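PDB 2IU5: HTH-type dhaKLM operon transcriptional activator DhaS from Lactococcus lactis, which activates transcription of the dhaKLM operon, in complex with DhaQ and in response to dihydroxyacetone, by binding an inverted repeat that overlaps the -35 promoter element. Local coordinates for residues Asn74-Tyr79 with Gln83-Leu88; Ile98-Ile103 with Lys108-Phe113; Phe127-Glu130 with Asp134-Trp137. The protein carries 1 engineered substitution. All coordinates share one frame; numbering follows the deposited sequence.

Contact 1: residues Asn74-Tyr79 with Gln83-Leu88; sequences NDNSDY and QNELLL
Asn-76 and Glu-85 make the direct hydrogen bond of this contact. The amide nitrogen Asn-76 ND2 donates to Glu-85 OE2 at 2.9 Å. The bond is bent, with an N-H...O angle of 130°. The donor sits above the carboxylate plane, although the amide and carboxylate planes are only 25° apart. The two side chains come from opposite directions, and Glu-85 reaches across with a chain bent at chi2.

A second link runs through water. Water 1 donates to Glu-85 OE2 at 2.5 Å and to Asp-78 OD2 at 2.7 Å. Glu-85 OE2 therefore accepts two hydrogen bonds, one from the amide and one from the water. The two carboxylates are close, with Asp-78 OD2 4.5 Å from Glu-85 OE2, and the bridging water probably eases their repulsion.

The other oxygen of the buried Glu-85 meets a positive charge, which probably offsets its own. Its OE1 forms a salt bridge with Lys-124 of helix 110-132, so both carboxylate oxygens have partners.

Within the loop, the other end of the Asn-76 amide is used locally. Asn-76 OD1 accepts from the backbone nitrogen Asp-78 N at 3.0 Å. The CG of Asn-76 lies between its backbone N and carbonyl carbon (chi1 63°), which lets one amide serve the loop and the helix at once. Asp-75 centres an inverse gamma turn just before it.

The Asn-76 to Asp-78 bond is that of an Asx turn, here in the loop joining helix 57-73 to helix 82-95 of a TetR-family regulator.

Contact 2: residues Ile98-Ile103 with Lys108-Phe113; sequences IFYQKI and KNFEHF
Ile-103 and Tyr-100 both meet the ring of Phe-110. The contact is apolar and buried. The branch methyl Ile-103 CG2 lies over one face of the ring, offset toward its rim, and comes within 3.5 Å of Phe-110 CG. It forms a CH-pi contact, with Ile-103 CG2 3.8 Å from the ring centroid of Phe-110 and 22° off the ring normal.

Tyr-100 meets the far end of the same ring. Tyr-100 CE1 is 3.5 Å from Phe-110 CZ. The ring planes are 27° apart but slid past each other, so they barely overlap. The centroids of Tyr-100 and Phe-110 are 5.6 Å apart. An alanine in place of Phe-110 would remove the whole ring and would probably open a gap beside Ile-103 CG2 and Tyr-100 CE1.

Torsions bring these groups together. Phe-110 CG is anti to the backbone N (chi1 -170°), and the ring extends toward helix 97-106. On Ile-103, CG1 lies beside the backbone N, which leaves CG2 to face Phe-110 while CG1 packs on a face of the Phe-99 ring.

A second shell supports the first. Phe-99 CD2 sits over the centre of one face of the Tyr-100 ring, 3.4 Å above its plane. The hydroxyl of Tyr-100 is hydrogen-bonded to that of Tyr-92 in helix 82-95.

The contact joins helix 97-106 to the N-terminal part of helix 110-132. Phe-110 also meets the rings of Phe-104 and Phe-65. Ile-103 and Phe-99 touch Met-26 of helix 13-28, and Leu-61 and Phe-65 of helix 57-73.

Contact 3: residues Phe127-Glu130 with Asp134-Trp137; sequences FDQE and DYHW
Gln-129 and Glu-130 each send a side chain from the helix to an aromatic residue of the loop beyond it. Two direct hydrogen bonds result. Gln-129 NE2 donates to Tyr-135 OH at 2.8 Å. The hydroxyl lies 15° out of the amide plane, and that plane stands almost perpendicular to the Tyr-135 ring. A bend at chi2 (-57°) turns the Gln-129 amide so that NE2 reaches the Tyr-135 hydroxyl. The other end of this amide, Gln-129 OE1, accepts from Trp-82 NE1 and is hydrogen-bonded to Tyr-80 OH, so both ends of the buried amide are held.

In the second bond, Trp-137 NE1 donates to Glu-130 OE2 at 2.8 Å with an N-H...O angle of 151°. The oxygen is met on its anti side and near the carboxylate plane. The Glu-130 chain is extended beyond CG, which carries the carboxylate along the indole edge. Lys-142 makes a long, weak ion pair with the same oxygen.

These bonds fasten the C-terminal end of helix 110-132 to the connection leading into helix 139-163, in the C-terminal region of this TetR-family protein. The two helices are joined by a short loop.

A water lies between the two segments. Water 2 is 2.7 Å from Glu-130 O and 3.0 Å from Asp-134 OD1.

Van der Waals contacts accompany these bonds. The carbonyl oxygen Gln-129 O lies at the edge of the Tyr-135 ring, near its plane and 3.3 Å from Tyr-135 CE2. Glu-130 CG lies at the edge of the indole, 3.9 Å from Trp-137 CZ2. Within the loop, Trp-137 CZ2 sits over a face of Tyr-135, and Tyr-135 CB over a face of the indole. Ile-182 of helix 171-183 touches both Gln-129 and Tyr-135.

Overall arrangement
From the N terminus, the chain passes the predicted helix-turn-helix DNA-binding region and helix 57-73 before contact 1 closes the loop into helix 82-95. Contact 2 then closes the turn between helix 97-106 and helix 110-132. Contact 3 closes the loop after helix 110-132, ahead of helix 139-163. The three follow in series; none nests in or crosses another. Helix 110-132 links contacts 2 and 3, whose centres lie about 32 Å apart on opposite sides of the chain's centre. Contacts 1 and 3 are on the same side and touch, with Glu-85 near Asp-128. Lys-124 forms salt bridges with both carboxylates and so ties helix 82-95 to helix 110-132.

Contact 1: residues Asn74-Tyr79 with Gln83-Leu88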
loop_
_atom_site.group_PDB
_atom_site.type_symbol
_atom_site.label_atom_id
_atom_site.label_comp_id
_atom_site.label_asym_id
_atom_site.label_seq_id
_atom_site.Cartn_x
_atom_site.Cartn_y
_atom_site.Cartn_z
ATOM N N ASN A 74 -2.754 -4.272 -20.937
ATOM C CA ASN A 74 -2.878 -3.298 -22.027
ATOM C C ASN A 74 -2.968 -3.890 -23.428
ATOM O O ASN A 74 -3.567 -3.297 -24.324
ATOM C CB ASN A 74 -1.687 -2.327 -21.990
ATOM C CG ASN A 74 -1.587 -1.566 -20.683
ATOM O OD1 ASN A 74 -0.620 -1.716 -19.949
ATOM N ND2 ASN A 74 -2.595 -0.739 -20.397
ATOM N N ASP A 75 -2.372 -5.060 -23.620
ATOM C CA ASP A 75 -2.162 -5.546 -24.981
ATOM C C ASP A 75 -3.349 -6.380 -25.430
ATOM O O ASP A 75 -3.284 -7.602 -25.497
ATOM C CB ASP A 75 -0.872 -6.357 -25.032
ATOM C CG ASP A 75 -0.402 -6.622 -26.454
ATOM O OD1 ASP A 75 -1.148 -6.357 -27.431
ATOM O OD2 ASP A 75 0.750 -7.104 -26.576
ATOM N N ASN A 76 -4.435 -5.692 -25.737
ATOM C CA ASN A 76 -5.635 -6.372 -26.181
ATOM C C ASN A 76 -6.512 -5.344 -26.829
ATOM O O ASN A 76 -6.212 -4.139 -26.808
ATOM C CB ASN A 76 -6.370 -6.969 -24.995
ATOM C CG ASN A 76 -6.839 -5.908 -24.045
ATOM O OD1 ASN A 76 -7.655 -5.059 -24.405
ATOM N ND2 ASN A 76 -6.326 -5.937 -22.825
ATOM N N SER A 77 -7.602 -5.840 -27.406
ATOM C CA SER A 77 -8.380 -5.093 -28.371
ATOM C C SER A 77 -9.608 -4.487 -27.706
ATOM O O SER A 77 -10.372 -3.744 -28.307
ATOM C CB SER A 77 -8.791 -6.029 -29.510
ATOM O OG SER A 77 -8.101 -7.256 -29.360
ATOM N N ASP A 78 -9.808 -4.807 -26.443
ATOM C CA ASP A 78 -11.141 -4.678 -25.894
ATOM C C ASP A 78 -11.541 -3.243 -25.652
ATOM O O ASP A 78 -10.766 -2.434 -25.152
ATOM C CB ASP A 78 -11.289 -5.518 -24.621
ATOM C CG ASP A 78 -11.044 -6.999 -24.872
ATOM O OD1 ASP A 78 -11.932 -7.660 -25.456
ATOM O OD2 ASP A 78 -9.968 -7.503 -24.490
ATOM N N TYR A 79 -12.779 -2.946 -26.016
ATOM C CA TYR A 79 -13.350 -1.676 -25.706
ATOM C C TYR A 79 -13.580 -1.537 -24.220
ATOM O O TYR A 79 -13.292 -0.481 -23.679
ATOM C CB TYR A 79 -14.669 -1.474 -26.443
ATOM C CG TYR A 79 -15.080 -0.028 -26.528
ATOM C CD1 TYR A 79 -14.480 0.817 -27.453
ATOM C CD2 TYR A 79 -16.061 0.491 -25.696
ATOM C CE1 TYR A 79 -14.845 2.145 -27.545
ATOM C CE2 TYR A 79 -16.433 1.825 -25.783
ATOM C CZ TYR A 79 -15.816 2.639 -26.713
ATOM O OH TYR A 79 -16.170 3.967 -26.821
ATOM N N GLN A 83 -12.379 -5.232 -16.283
ATOM C CA GLN A 83 -12.831 -6.263 -15.351
ATOM C C GLN A 83 -12.240 -7.599 -15.784
ATOM O O GLN A 83 -11.819 -8.389 -14.937
ATOM C CB GLN A 83 -14.358 -6.342 -15.246
ATOM C CG GLN A 83 -14.939 -5.030 -14.727
ATOM C CD GLN A 83 -16.402 -5.121 -14.391
ATOM O OE1 GLN A 83 -16.889 -6.158 -13.925
ATOM N NE2 GLN A 83 -17.116 -4.027 -14.626
ATOM N N ASN A 84 -12.200 -7.856 -17.091
ATOM C CA ASN A 84 -11.574 -9.093 -17.592
ATOM C C ASN A 84 -10.066 -9.071 -17.336
ATOM O O ASN A 84 -9.461 -10.076 -16.969
ATOM C CB ASN A 84 -11.882 -9.253 -19.090
ATOM C CG ASN A 84 -13.358 -9.517 -19.349
ATOM O OD1 ASN A 84 -14.021 -10.090 -18.490
ATOM N ND2 ASN A 84 -13.881 -9.108 -20.515
ATOM N N GLU A 85 -9.438 -7.919 -17.522
ATOM C CA GLU A 85 -8.001 -7.835 -17.281
ATOM C C GLU A 85 -7.618 -8.077 -15.834
ATOM O O GLU A 85 -6.634 -8.777 -15.531
ATOM C CB GLU A 85 -7.485 -6.477 -17.760
ATOM C CG GLU A 85 -7.571 -6.435 -19.267
ATOM C CD GLU A 85 -8.035 -5.103 -19.818
ATOM O OE1 GLU A 85 -8.033 -4.105 -19.056
ATOM O OE2 GLU A 85 -8.397 -5.063 -21.016
ATOM N N LEU A 86 -8.385 -7.507 -14.917
ATOM C CA LEU A 86 -8.151 -7.763 -13.509
ATOM C C LEU A 86 -8.247 -9.251 -13.192
ATOM O O LEU A 86 -7.376 -9.778 -12.489
ATOM C CB LEU A 86 -9.126 -6.952 -12.654
ATOM C CG LEU A 86 -9.079 -7.325 -11.178
ATOM C CD1 LEU A 86 -7.696 -7.027 -10.565
ATOM C CD2 LEU A 86 -10.196 -6.514 -10.475
ATOM N N LEU A 87 -9.274 -9.930 -13.689
ATOM C CA LEU A 87 -9.404 -11.375 -13.468
ATOM C C LEU A 87 -8.172 -12.102 -13.993
ATOM O O LEU A 87 -7.582 -12.933 -13.296
ATOM C CB LEU A 87 -10.668 -11.933 -14.112
ATOM C CG LEU A 87 -10.813 -13.450 -13.999
ATOM C CD1 LEU A 87 -10.861 -13.860 -12.526
ATOM C CD2 LEU A 87 -12.086 -13.863 -14.761
ATOM N N LEU A 88 -7.771 -11.803 -15.220
ATOM C CA LEU A 88 -6.601 -12.501 -15.777
ATOM C C LEU A 88 -5.310 -12.195 -15.031
ATOM O O LEU A 88 -4.449 -13.070 -14.868
ATOM C CB LEU A 88 -6.482 -12.258 -17.279
ATOM C CG LEU A 88 -7.714 -12.823 -18.015
ATOM C CD1 LEU A 88 -7.530 -12.732 -19.514
ATOM C CD2 LEU A 88 -8.045 -14.274 -17.603
HETATM O O HOH W 1 -9.325 -7.185 -21.911
#

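Contact 2: residues Ile98-Ile103 with Lys108-Phe113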
loop_
_atom_site.group_PDB
_atom_site.type_symbol
_atom_site.label_atom_id
_atom_site.label_comp_id
_atom_site.label_asym_id
_atom_site.label_seq_id
_atom_site.Cartn_x
_atom_site.Cartn_y
_atom_site.Cartn_z
ATOM N N ILE A 98 4.482 -18.938 -6.770
ATOM C CA ILE A 98 5.761 -19.309 -6.190
ATOM C C ILE A 98 6.862 -18.440 -6.797
ATOM O O ILE A 98 7.752 -17.963 -6.093
ATOM C CB ILE A 98 6.076 -20.784 -6.383
ATOM C CG1 ILE A 98 5.129 -21.597 -5.517
ATOM C CG2 ILE A 98 7.556 -21.069 -6.096
ATOM C CD1 ILE A 98 5.302 -23.069 -5.615
ATOM N N PHE A 99 6.808 -18.230 -8.106
ATOM C CA PHE A 99 7.727 -17.339 -8.813
ATOM C C PHE A 99 7.734 -15.987 -8.121
ATOM O O PHE A 99 8.813 -15.464 -7.801
ATOM C CB PHE A 99 7.232 -17.213 -10.262
ATOM C CG PHE A 99 8.017 -16.287 -11.162
ATOM C CD1 PHE A 99 9.153 -16.706 -11.834
ATOM C CD2 PHE A 99 7.598 -14.983 -11.345
ATOM C CE1 PHE A 99 9.850 -15.833 -12.665
ATOM C CE2 PHE A 99 8.294 -14.115 -12.170
ATOM C CZ PHE A 99 9.422 -14.541 -12.830
ATOM N N TYR A 100 6.541 -15.418 -7.896
ATOM C CA TYR A 100 6.483 -14.067 -7.323
ATOM C C TYR A 100 6.869 -14.026 -5.855
ATOM O O TYR A 100 7.489 -13.050 -5.409
ATOM C CB TYR A 100 5.182 -13.294 -7.655
ATOM C CG TYR A 100 5.271 -12.849 -9.086
ATOM C CD1 TYR A 100 6.103 -11.777 -9.435
ATOM C CD2 TYR A 100 4.560 -13.481 -10.088
ATOM C CE1 TYR A 100 6.226 -11.341 -10.737
ATOM C CE2 TYR A 100 4.675 -13.044 -11.421
ATOM C CZ TYR A 100 5.511 -11.972 -11.722
ATOM O OH TYR A 100 5.646 -11.530 -13.011
ATOM N N GLN A 101 6.527 -15.051 -5.082
ATOM C CA GLN A 101 7.051 -15.156 -3.720
ATOM C C GLN A 101 8.579 -15.059 -3.744
ATOM O O GLN A 101 9.185 -14.341 -2.928
ATOM C CB GLN A 101 6.722 -16.512 -3.101
ATOM C CG GLN A 101 5.292 -16.730 -2.750
ATOM C CD GLN A 101 5.087 -18.077 -2.090
ATOM O OE1 GLN A 101 5.965 -18.952 -2.142
ATOM N NE2 GLN A 101 3.929 -18.254 -1.463
ATOM N N LYS A 102 9.195 -15.783 -4.678
ATOM C CA LYS A 102 10.643 -15.732 -4.803
ATOM C C LYS A 102 11.174 -14.371 -5.173
ATOM O O LYS A 102 12.191 -13.941 -4.639
ATOM C CB LYS A 102 11.163 -16.812 -5.740
ATOM C CG LYS A 102 10.975 -18.189 -5.160
ATOM C CD LYS A 102 11.318 -19.271 -6.174
ATOM C CE LYS A 102 11.094 -20.627 -5.543
ATOM N NZ LYS A 102 11.131 -21.765 -6.512
ATOM N N ILE A 103 10.491 -13.694 -6.079
ATOM C CA ILE A 103 10.929 -12.372 -6.514
ATOM C C ILE A 103 10.829 -11.355 -5.380
ATOM O O ILE A 103 11.707 -10.493 -5.242
ATOM C CB ILE A 103 10.109 -11.881 -7.688
ATOM C CG1 ILE A 103 10.289 -12.801 -8.903
ATOM C CG2 ILE A 103 10.483 -10.435 -8.020
ATOM C CD1 ILE A 103 11.718 -13.029 -9.299
ATOM N N LYS A 108 14.492 -6.376 -3.958
ATOM C CA LYS A 108 13.951 -5.391 -3.029
ATOM C C LYS A 108 13.201 -4.271 -3.749
ATOM O O LYS A 108 12.348 -3.610 -3.153
ATOM C CB LYS A 108 15.083 -4.773 -2.204
ATOM C CG LYS A 108 16.129 -4.029 -3.040
ATOM C CD LYS A 108 16.833 -2.945 -2.231
ATOM C CE LYS A 108 16.314 -1.546 -2.577
ATOM N NZ LYS A 108 14.837 -1.382 -2.417
ATOM N N ASN A 109 13.517 -4.058 -5.022
ATOM C CA ASN A 109 12.887 -2.990 -5.788
ATOM C C ASN A 109 11.630 -3.448 -6.509
ATOM O O ASN A 109 10.924 -2.648 -7.129
ATOM C CB ASN A 109 13.860 -2.379 -6.795
ATOM C CG ASN A 109 14.871 -1.441 -6.148
ATOM O OD1 ASN A 109 14.642 -0.904 -5.057
ATOM N ND2 ASN A 109 16.003 -1.239 -6.823
ATOM N N PHE A 110 11.346 -4.741 -6.433
ATOM C CA PHE A 110 10.149 -5.226 -7.067
ATOM C C PHE A 110 8.830 -4.650 -6.565
ATOM O O PHE A 110 7.910 -4.436 -7.364
ATOM C CB PHE A 110 10.063 -6.746 -7.029
ATOM C CG PHE A 110 8.956 -7.238 -7.884
ATOM C CD1 PHE A 110 9.058 -7.181 -9.263
ATOM C CD2 PHE A 110 7.799 -7.749 -7.322
ATOM C CE1 PHE A 110 8.033 -7.632 -10.067
ATOM C CE2 PHE A 110 6.772 -8.199 -8.128
ATOM C CZ PHE A 110 6.886 -8.142 -9.502
ATOM N N GLU A 111 8.731 -4.409 -5.266
ATOM C CA GLU A 111 7.488 -3.893 -4.674
ATOM C C GLU A 111 7.087 -2.600 -5.373
ATOM O O GLU A 111 5.907 -2.330 -5.592
ATOM C CB GLU A 111 7.688 -3.620 -3.180
ATOM C CG GLU A 111 6.486 -2.994 -2.473
ATOM C CD GLU A 111 6.727 -2.787 -0.983
ATOM O OE1 GLU A 111 6.261 -3.620 -0.167
ATOM O OE2 GLU A 111 7.386 -1.789 -0.619
ATOM N N HIS A 112 8.079 -1.797 -5.725
ATOM C CA HIS A 112 7.798 -0.515 -6.362
ATOM C C HIS A 112 7.316 -0.704 -7.790
ATOM O O HIS A 112 6.369 -0.055 -8.225
ATOM C CB HIS A 112 9.027 0.385 -6.300
ATOM C CG HIS A 112 9.594 0.515 -4.923
ATOM N ND1 HIS A 112 8.842 0.942 -3.848
ATOM C CD2 HIS A 112 10.837 0.271 -4.443
ATOM C CE1 HIS A 112 9.602 0.956 -2.764
ATOM N NE2 HIS A 112 10.816 0.553 -3.099
ATOM N N PHE A 113 7.973 -1.599 -8.517
ATOM C CA PHE A 113 7.510 -1.968 -9.841
ATOM C C PHE A 113 6.071 -2.504 -9.769
ATOM O O PHE A 113 5.226 -2.175 -10.597
ATOM C CB PHE A 113 8.454 -3.017 -10.430
ATOM C CG PHE A 113 8.010 -3.503 -11.762
ATOM C CD1 PHE A 113 8.392 -2.842 -12.924
ATOM C CD2 PHE A 113 7.197 -4.620 -11.850
ATOM C CE1 PHE A 113 7.965 -3.304 -14.166
ATOM C CE2 PHE A 113 6.768 -5.086 -13.079
ATOM C CZ PHE A 113 7.151 -4.430 -14.235
#

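Contact 3: residues Phe127-Glu130 with Asp134-Trp137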
loop_
_atom_site.group_PDB
_atom_site.type_symbol
_atom_site.label_atom_id
_atom_site.label_comp_id
_atom_site.label_asym_id
_atom_site.label_seq_id
_atom_site.Cartn_x
_atom_site.Cartn_y
_atom_site.Cartn_z
ATOM N N PHE A 127 -9.716 4.982 -17.906
ATOM C CA PHE A 127 -9.742 5.031 -19.388
ATOM C C PHE A 127 -11.015 4.344 -19.882
ATOM O O PHE A 127 -11.758 4.914 -20.660
ATOM C CB PHE A 127 -8.499 4.255 -19.861
ATOM C CG PHE A 127 -8.184 4.278 -21.348
ATOM C CD1 PHE A 127 -7.769 5.440 -21.991
ATOM C CD2 PHE A 127 -8.293 3.115 -22.098
ATOM C CE1 PHE A 127 -7.478 5.428 -23.360
ATOM C CE2 PHE A 127 -8.006 3.093 -23.449
ATOM C CZ PHE A 127 -7.598 4.255 -24.084
ATOM N N ASP A 128 -11.244 3.113 -19.412
ATOM C CA ASP A 128 -12.372 2.330 -19.926
ATOM C C ASP A 128 -13.705 2.893 -19.444
ATOM O O ASP A 128 -14.684 2.927 -20.179
ATOM C CB ASP A 128 -12.284 0.869 -19.481
ATOM C CG ASP A 128 -11.232 0.070 -20.227
ATOM O OD1 ASP A 128 -10.618 0.592 -21.182
ATOM O OD2 ASP A 128 -10.980 -1.119 -19.880
ATOM N N GLN A 129 -13.752 3.339 -18.193
ATOM C CA GLN A 129 -14.990 3.893 -17.673
ATOM C C GLN A 129 -15.408 5.140 -18.443
ATOM O O GLN A 129 -16.575 5.336 -18.724
ATOM C CB GLN A 129 -14.847 4.176 -16.179
ATOM C CG GLN A 129 -14.859 2.946 -15.293
ATOM C CD GLN A 129 -16.080 2.051 -15.393
ATOM O OE1 GLN A 129 -15.934 0.822 -15.332
ATOM N NE2 GLN A 129 -17.270 2.632 -15.542
ATOM N N GLU A 130 -14.446 5.984 -18.786
ATOM C CA GLU A 130 -14.757 7.227 -19.476
ATOM C C GLU A 130 -15.294 6.973 -20.873
ATOM O O GLU A 130 -15.940 7.842 -21.461
ATOM C CB GLU A 130 -13.506 8.091 -19.538
ATOM C CG GLU A 130 -13.181 8.656 -18.151
ATOM C CD GLU A 130 -12.292 9.881 -18.208
ATOM O OE1 GLU A 130 -11.451 9.973 -19.130
ATOM O OE2 GLU A 130 -12.441 10.751 -17.324
ATOM N N ASP A 134 -20.256 9.175 -18.470
ATOM C CA ASP A 134 -19.717 10.503 -18.198
ATOM C C ASP A 134 -19.532 10.665 -16.690
ATOM O O ASP A 134 -20.364 10.206 -15.914
ATOM C CB ASP A 134 -20.637 11.598 -18.750
ATOM C CG ASP A 134 -20.504 11.782 -20.263
ATOM O OD1 ASP A 134 -19.470 11.395 -20.850
ATOM O OD2 ASP A 134 -21.448 12.323 -20.876
ATOM N N TYR A 135 -18.433 11.319 -16.312
ATOM C CA TYR A 135 -18.002 11.474 -14.907
ATOM C C TYR A 135 -17.632 12.927 -14.645
ATOM O O TYR A 135 -17.207 13.617 -15.572
ATOM C CB TYR A 135 -16.787 10.579 -14.655
ATOM C CG TYR A 135 -17.193 9.142 -14.772
ATOM C CD1 TYR A 135 -17.657 8.454 -13.665
ATOM C CD2 TYR A 135 -17.126 8.471 -15.988
ATOM C CE1 TYR A 135 -18.037 7.142 -13.758
ATOM C CE2 TYR A 135 -17.506 7.152 -16.092
ATOM C CZ TYR A 135 -17.963 6.496 -14.965
ATOM O OH TYR A 135 -18.355 5.180 -15.014
ATOM N N HIS A 136 -17.786 13.397 -13.412
ATOM C CA HIS A 136 -17.419 14.776 -13.101
ATOM C C HIS A 136 -16.132 14.851 -12.296
ATOM O O HIS A 136 -15.784 15.910 -11.776
ATOM C CB HIS A 136 -18.533 15.506 -12.371
ATOM C CG HIS A 136 -18.975 14.832 -11.115
ATOM N ND1 HIS A 136 -18.151 14.672 -10.021
ATOM C CD2 HIS A 136 -20.161 14.273 -10.780
ATOM C CE1 HIS A 136 -18.813 14.045 -9.065
ATOM N NE2 HIS A 136 -20.034 13.791 -9.501
ATOM N N TRP A 137 -15.435 13.725 -12.202
ATOM C CA TRP A 137 -14.158 13.694 -11.488
ATOM C C TRP A 137 -13.161 14.686 -12.045
ATOM O O TRP A 137 -12.960 14.756 -13.249
ATOM C CB TRP A 137 -13.521 12.300 -11.409
ATOM C CG TRP A 137 -13.530 11.405 -12.635
ATOM C CD1 TRP A 137 -13.412 11.769 -13.956
ATOM C CD2 TRP A 137 -13.662 9.983 -12.625
ATOM N NE1 TRP A 137 -13.468 10.647 -14.759
ATOM C CE2 TRP A 137 -13.621 9.539 -13.965
ATOM C CE3 TRP A 137 -13.818 9.038 -11.607
ATOM C CZ2 TRP A 137 -13.730 8.188 -14.306
ATOM C CZ3 TRP A 137 -13.924 7.697 -11.943
ATOM C CH2 TRP A 137 -13.878 7.282 -13.288
HETATM O O HOH W 2 -16.625 10.347 -20.826
#